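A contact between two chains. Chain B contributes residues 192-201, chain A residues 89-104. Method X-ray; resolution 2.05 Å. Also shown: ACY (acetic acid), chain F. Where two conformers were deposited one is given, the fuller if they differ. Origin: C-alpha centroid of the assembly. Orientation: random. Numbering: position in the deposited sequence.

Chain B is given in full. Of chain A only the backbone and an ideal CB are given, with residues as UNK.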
# COMPACT_ATOMS: atom_id res chain seq x y z
N SER B 192 -12.01 5.09 -13.35
CA SER B 192 -13.09 4.51 -12.56
C SER B 192 -13.53 5.49 -11.48
O SER B 192 -12.86 6.49 -11.21
CB SER B 192 -12.62 3.20 -11.93
OG SER B 192 -11.49 3.43 -11.12
N TYR B 193 -14.68 5.22 -10.88
CA TYR B 193 -15.31 6.15 -9.96
C TYR B 193 -14.51 6.30 -8.65
O TYR B 193 -13.97 5.33 -8.14
CB TYR B 193 -16.73 5.67 -9.66
CG TYR B 193 -17.41 6.52 -8.61
CD1 TYR B 193 -17.59 6.04 -7.29
CD2 TYR B 193 -17.85 7.81 -8.92
CE1 TYR B 193 -18.21 6.83 -6.30
CE2 TYR B 193 -18.47 8.60 -7.94
CZ TYR B 193 -18.64 8.10 -6.64
OH TYR B 193 -19.23 8.90 -5.71
N ARG B 194 -14.40 7.54 -8.16
CA ARG B 194 -13.90 7.79 -6.79
C ARG B 194 -14.92 8.64 -6.05
O ARG B 194 -15.51 9.54 -6.63
CB ARG B 194 -12.53 8.49 -6.77
CG ARG B 194 -11.38 7.67 -7.35
CD ARG B 194 -11.20 6.33 -6.61
NE ARG B 194 -10.04 5.60 -7.11
CZ ARG B 194 -10.07 4.81 -8.18
NH1 ARG B 194 -8.97 4.19 -8.56
NH2 ARG B 194 -11.20 4.66 -8.88
N LEU B 195 -15.16 8.31 -4.79
CA LEU B 195 -15.98 9.10 -3.89
C LEU B 195 -15.51 10.55 -3.87
O LEU B 195 -14.33 10.80 -3.99
CB LEU B 195 -15.89 8.52 -2.47
CG LEU B 195 -16.60 7.17 -2.28
CD1 LEU B 195 -16.14 6.41 -1.03
CD2 LEU B 195 -18.12 7.32 -2.33
N PRO B 196 -16.43 11.51 -3.68
CA PRO B 196 -15.95 12.87 -3.50
C PRO B 196 -15.01 12.96 -2.29
O PRO B 196 -15.28 12.35 -1.26
CB PRO B 196 -17.24 13.66 -3.23
CG PRO B 196 -18.33 12.83 -3.79
CD PRO B 196 -17.89 11.40 -3.60
N VAL B 197 -13.92 13.70 -2.41
CA VAL B 197 -12.94 13.76 -1.32
C VAL B 197 -13.55 14.18 0.05
O VAL B 197 -13.17 13.61 1.09
CB VAL B 197 -11.68 14.59 -1.70
CG1 VAL B 197 -11.98 16.10 -1.75
CG2 VAL B 197 -10.56 14.31 -0.74
N ASP B 198 -14.51 15.10 0.04
CA ASP B 198 -15.08 15.60 1.30
C ASP B 198 -15.98 14.56 1.97
O ASP B 198 -16.40 14.73 3.11
CB ASP B 198 -15.82 16.92 1.09
CG ASP B 198 -14.89 18.05 0.67
OD1 ASP B 198 -15.26 18.81 -0.26
OD2 ASP B 198 -13.78 18.19 1.26
N GLU B 199 -16.27 13.49 1.25
CA GLU B 199 -17.02 12.37 1.78
C GLU B 199 -16.13 11.37 2.56
O GLU B 199 -16.63 10.63 3.41
CB GLU B 199 -17.73 11.68 0.62
CG GLU B 199 -18.47 10.42 0.99
CD GLU B 199 -19.72 10.68 1.82
OE1 GLU B 199 -19.74 10.28 3.02
OE2 GLU B 199 -20.68 11.28 1.28
N ILE B 200 -14.84 11.32 2.25
CA ILE B 200 -13.92 10.40 2.94
C ILE B 200 -12.97 11.09 4.00
O ILE B 200 -12.11 10.41 4.61
CB ILE B 200 -13.14 9.47 1.93
CG1 ILE B 200 -12.48 10.26 0.80
CG2 ILE B 200 -14.06 8.43 1.27
CD1 ILE B 200 -11.20 10.96 1.19
N ILE B 201 -13.14 12.41 4.20
CA ILE B 201 -12.36 13.21 5.15
C ILE B 201 -13.17 13.64 6.40
O ILE B 201 -14.28 14.17 6.29
CB ILE B 201 -11.78 14.51 4.49
CG1 ILE B 201 -10.67 14.22 3.47
CG2 ILE B 201 -11.21 15.47 5.56
CD1 ILE B 201 -10.15 15.49 2.72
N UNK A 89 -21.55 -2.44 3.89
CA UNK A 89 -21.90 -1.02 3.90
C UNK A 89 -21.01 -0.14 3.01
O UNK A 89 -21.50 0.83 2.45
CB UNK A 89 -21.84 -0.50 5.34
N UNK A 90 -19.73 -0.48 2.87
CA UNK A 90 -18.79 0.26 2.02
C UNK A 90 -19.18 0.12 0.55
O UNK A 90 -19.21 1.12 -0.18
CB UNK A 90 -17.36 -0.24 2.24
N UNK A 91 -19.49 -1.11 0.10
CA UNK A 91 -19.96 -1.33 -1.27
C UNK A 91 -21.23 -0.53 -1.53
O UNK A 91 -21.38 0.09 -2.58
CB UNK A 91 -20.21 -2.82 -1.52
N UNK A 92 -22.14 -0.55 -0.56
CA UNK A 92 -23.44 0.09 -0.73
C UNK A 92 -23.28 1.60 -0.78
O UNK A 92 -23.96 2.28 -1.57
CB UNK A 92 -24.39 -0.31 0.40
N UNK A 93 -22.37 2.12 0.05
CA UNK A 93 -21.98 3.54 0.05
C UNK A 93 -21.51 3.99 -1.34
O UNK A 93 -21.94 5.02 -1.83
CB UNK A 93 -20.87 3.78 1.08
N UNK A 94 -20.66 3.22 -1.99
CA UNK A 94 -20.19 3.57 -3.32
C UNK A 94 -21.39 3.68 -4.29
O UNK A 94 -21.55 4.68 -5.00
CB UNK A 94 -19.18 2.53 -3.82
N UNK A 95 -22.28 2.69 -4.26
CA UNK A 95 -23.49 2.73 -5.09
C UNK A 95 -24.38 3.94 -4.75
O UNK A 95 -24.88 4.63 -5.64
CB UNK A 95 -24.29 1.43 -4.91
N UNK A 96 -24.55 4.21 -3.47
CA UNK A 96 -25.45 5.28 -3.04
C UNK A 96 -24.90 6.66 -3.42
O UNK A 96 -25.63 7.49 -3.98
CB UNK A 96 -25.68 5.20 -1.53
N UNK A 97 -23.61 6.90 -3.18
CA UNK A 97 -23.00 8.19 -3.45
C UNK A 97 -22.76 8.37 -4.97
O UNK A 97 -23.04 9.43 -5.53
CB UNK A 97 -21.69 8.32 -2.68
N UNK A 98 -22.26 7.33 -5.66
CA UNK A 98 -21.99 7.46 -7.09
C UNK A 98 -23.28 7.51 -7.91
O UNK A 98 -23.42 8.32 -8.84
CB UNK A 98 -21.12 6.30 -7.57
N UNK A 99 -24.20 6.61 -7.58
CA UNK A 99 -25.51 6.56 -8.24
C UNK A 99 -25.49 6.28 -9.74
O UNK A 99 -24.48 5.83 -10.32
CB UNK A 99 -26.23 7.89 -8.01
N UNK A 100 -26.63 6.57 -10.36
CA UNK A 100 -26.83 6.33 -11.77
C UNK A 100 -26.01 7.28 -12.64
O UNK A 100 -25.81 7.00 -13.80
CB UNK A 100 -28.32 6.46 -12.11
N UNK A 101 -25.53 8.39 -12.07
CA UNK A 101 -24.63 9.30 -12.80
C UNK A 101 -23.22 8.73 -13.06
O UNK A 101 -22.51 9.18 -13.93
CB UNK A 101 -24.50 10.61 -12.02
N UNK A 102 -22.83 7.72 -12.29
CA UNK A 102 -21.53 7.11 -12.42
C UNK A 102 -21.62 5.67 -12.86
O UNK A 102 -20.67 5.14 -13.43
CB UNK A 102 -20.77 7.20 -11.10
N UNK A 103 -22.75 5.04 -12.61
CA UNK A 103 -22.87 3.59 -12.76
C UNK A 103 -24.06 3.19 -13.59
O UNK A 103 -25.11 3.84 -13.52
CB UNK A 103 -22.96 2.92 -11.39
N UNK A 104 -23.88 2.14 -14.37
CA UNK A 104 -24.98 1.47 -15.03
C UNK A 104 -25.81 0.71 -14.00
O UNK A 104 -25.43 0.60 -12.82
CB UNK A 104 -24.46 0.53 -16.12
C ACY F . -19.10 7.28 6.78
O ACY F . -18.63 7.80 7.82
OXT ACY F . -18.46 7.19 5.71
CH3 ACY F . -20.49 6.72 6.84

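Positions 89 to 98 of chain A are helical, and each ideal CB can be tested against the atoms of chain B. At 89, 91 and 92 no chain B atom of this stretch lies within 5.5 Å of that CB, so chain B sets no preference there, and any residue compatible with a helix would do; the deposited residues are A:Lys89, A:Ala91 and A:Arg92, none of which touches it.

Position 90 points sideways, and its CB is equally isolated. A small residue would not reach chain B, whereas a long one could reach the aliphatic ends of B:Leu195 and B:Ile200. The deposited A:Arg90 does so: its NH1 lies 3.6 Å from B:Leu195 CD1, and the same NH1 is 4.0 Å from B:Ile200 CG2, which sits at the edge of the guanidinium, near its plane. These are packing contacts; the polar atoms of the guanidinium are hydrogen-bonded elsewhere in the structure.

Position 93 also starts sideways, but the carboxylate of B:Glu199 and the acetic acid molecule, probably from the crystallisation liquor, lie beyond it. A long donor, preferably cationic, suits this setting; lysine or arginine are both plausible. In A:Lys93 chi1 to chi3 are t and carry the chain out, and chi4 near 75° (p) sets A:Lys93 NZ 2.7 Å from B:Glu199 OE1 in a hydrogen-bonded salt bridge. A:Lys93 NZ also donates to ACY OXT at 2.8 Å, so one ammonium serves two acceptors.

At 94 the ideal CB is 5.1 Å from both B:Tyr193 CE1 and B:Leu195 CD2. That spacing leaves room for a medium-sized apolar side chain, such as leucine, isoleucine or methionine. A:Ile94 places CG2 4.2 Å from B:Tyr193 CD1 and CG1 4.3 Å from B:Leu195 CD1.

Position 95 points away and 96 meets nothing within 5.5 Å, so this contact selects little at either; they are A:Ala95 and A:Arg96.

Position 97 points toward chain B, its ideal CB 3.7 Å from B:Leu195 CD2 and 5.0 Å from B:Pro196 CD. A compact apolar residue fits, alanine or valine among others. A:Val97 brings CB to 3.8 Å from B:Leu195 CD2 and CG1 to 3.7 Å from B:Pro196 CD.

At 98 an ideal CB would stand only 3.2 Å from B:Tyr193 CZ, a tight approach that favours glycine. In A:Gly98 the CA lies 3.4 Å from B:Tyr193 OH. Position 99 has phi 61°, which by itself favours glycine, and it is A:Gly99.

Positions 100 and 101 meet nothing of this chain B stretch within 5.5 Å of their ideal CB atoms; they hold A:Ala100 and A:Asn101. Position 102 faces B:Tyr193, its ideal CB 3.7 Å from CD2 of that ring; a modest polar or apolar residue could lie there. A:Asn102 sets OD1 3.2 Å from B:Tyr193 CD2, at the ring edge, while its ND2 donates to A:Gly98 O at 2.9 Å.

Position 103 points sideways, so a long or aromatic group is needed to reach B:Tyr193. A:Phe103 turns its edge toward that tyrosine's face, with planes at 67°, and A:Phe103 CZ is 3.6 Å from B:Tyr193 CB. Position 104 is out of reach; A:Ser104 is an N-cap.

Chain A (89-104) KRARKIARVGGANNFS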
# COMPACT_ATOMS: atom_id res chain seq x y z
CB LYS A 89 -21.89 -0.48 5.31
CG LYS A 89 -23.15 -0.91 6.12
CD LYS A 89 -23.26 -0.08 7.38
CE LYS A 89 -24.18 -0.75 8.41
NZ LYS A 89 -25.57 -0.35 8.16
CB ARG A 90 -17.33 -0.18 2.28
CG ARG A 90 -16.26 0.33 1.27
CD ARG A 90 -16.15 1.88 1.16
NE ARG A 90 -16.26 2.58 2.43
CZ ARG A 90 -15.82 3.82 2.72
NH1 ARG A 90 -15.13 4.57 1.84
NH2 ARG A 90 -16.07 4.29 3.94
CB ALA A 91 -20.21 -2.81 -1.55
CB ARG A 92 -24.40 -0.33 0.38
CG ARG A 92 -25.02 -1.70 0.15
CD ARG A 92 -26.00 -2.03 1.26
NE ARG A 92 -27.12 -2.83 0.77
CZ ARG A 92 -28.39 -2.45 0.80
NH1 ARG A 92 -28.74 -1.26 1.31
NH2 ARG A 92 -29.34 -3.27 0.32
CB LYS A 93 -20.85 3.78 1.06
CG LYS A 93 -20.53 5.27 1.30
CD LYS A 93 -19.24 5.44 2.14
CE LYS A 93 -18.87 6.92 2.32
NZ LYS A 93 -19.76 7.60 3.31
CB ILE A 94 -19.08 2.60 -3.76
CG1 ILE A 94 -17.78 2.98 -2.99
CG2 ILE A 94 -18.86 2.65 -5.26
CD1 ILE A 94 -17.05 1.86 -2.50
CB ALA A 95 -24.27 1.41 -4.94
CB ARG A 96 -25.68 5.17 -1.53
CG ARG A 96 -26.57 6.24 -0.91
CD ARG A 96 -26.62 6.07 0.64
NE ARG A 96 -27.03 4.70 1.02
CZ ARG A 96 -26.23 3.81 1.61
NH1 ARG A 96 -26.70 2.59 1.89
NH2 ARG A 96 -24.97 4.13 1.95
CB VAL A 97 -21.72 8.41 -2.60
CG1 VAL A 97 -21.11 9.81 -2.84
CG2 VAL A 97 -22.02 8.24 -1.07
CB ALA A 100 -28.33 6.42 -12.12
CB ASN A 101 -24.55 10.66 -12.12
CG ASN A 101 -25.85 11.46 -12.26
OD1 ASN A 101 -26.16 12.29 -11.40
ND2 ASN A 101 -26.60 11.20 -13.31
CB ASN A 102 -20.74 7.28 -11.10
CG ASN A 102 -20.27 8.74 -10.89
OD1 ASN A 102 -19.24 9.16 -11.42
ND2 ASN A 102 -21.05 9.50 -10.14
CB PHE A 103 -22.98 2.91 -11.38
CG PHE A 103 -21.74 3.06 -10.54
CD1 PHE A 103 -20.51 2.53 -10.97
CD2 PHE A 103 -21.79 3.73 -9.31
CE1 PHE A 103 -19.34 2.65 -10.18
CE2 PHE A 103 -20.62 3.86 -8.51
CZ PHE A 103 -19.40 3.32 -8.96
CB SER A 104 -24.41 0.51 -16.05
OG SER A 104 -23.72 -0.52 -15.38
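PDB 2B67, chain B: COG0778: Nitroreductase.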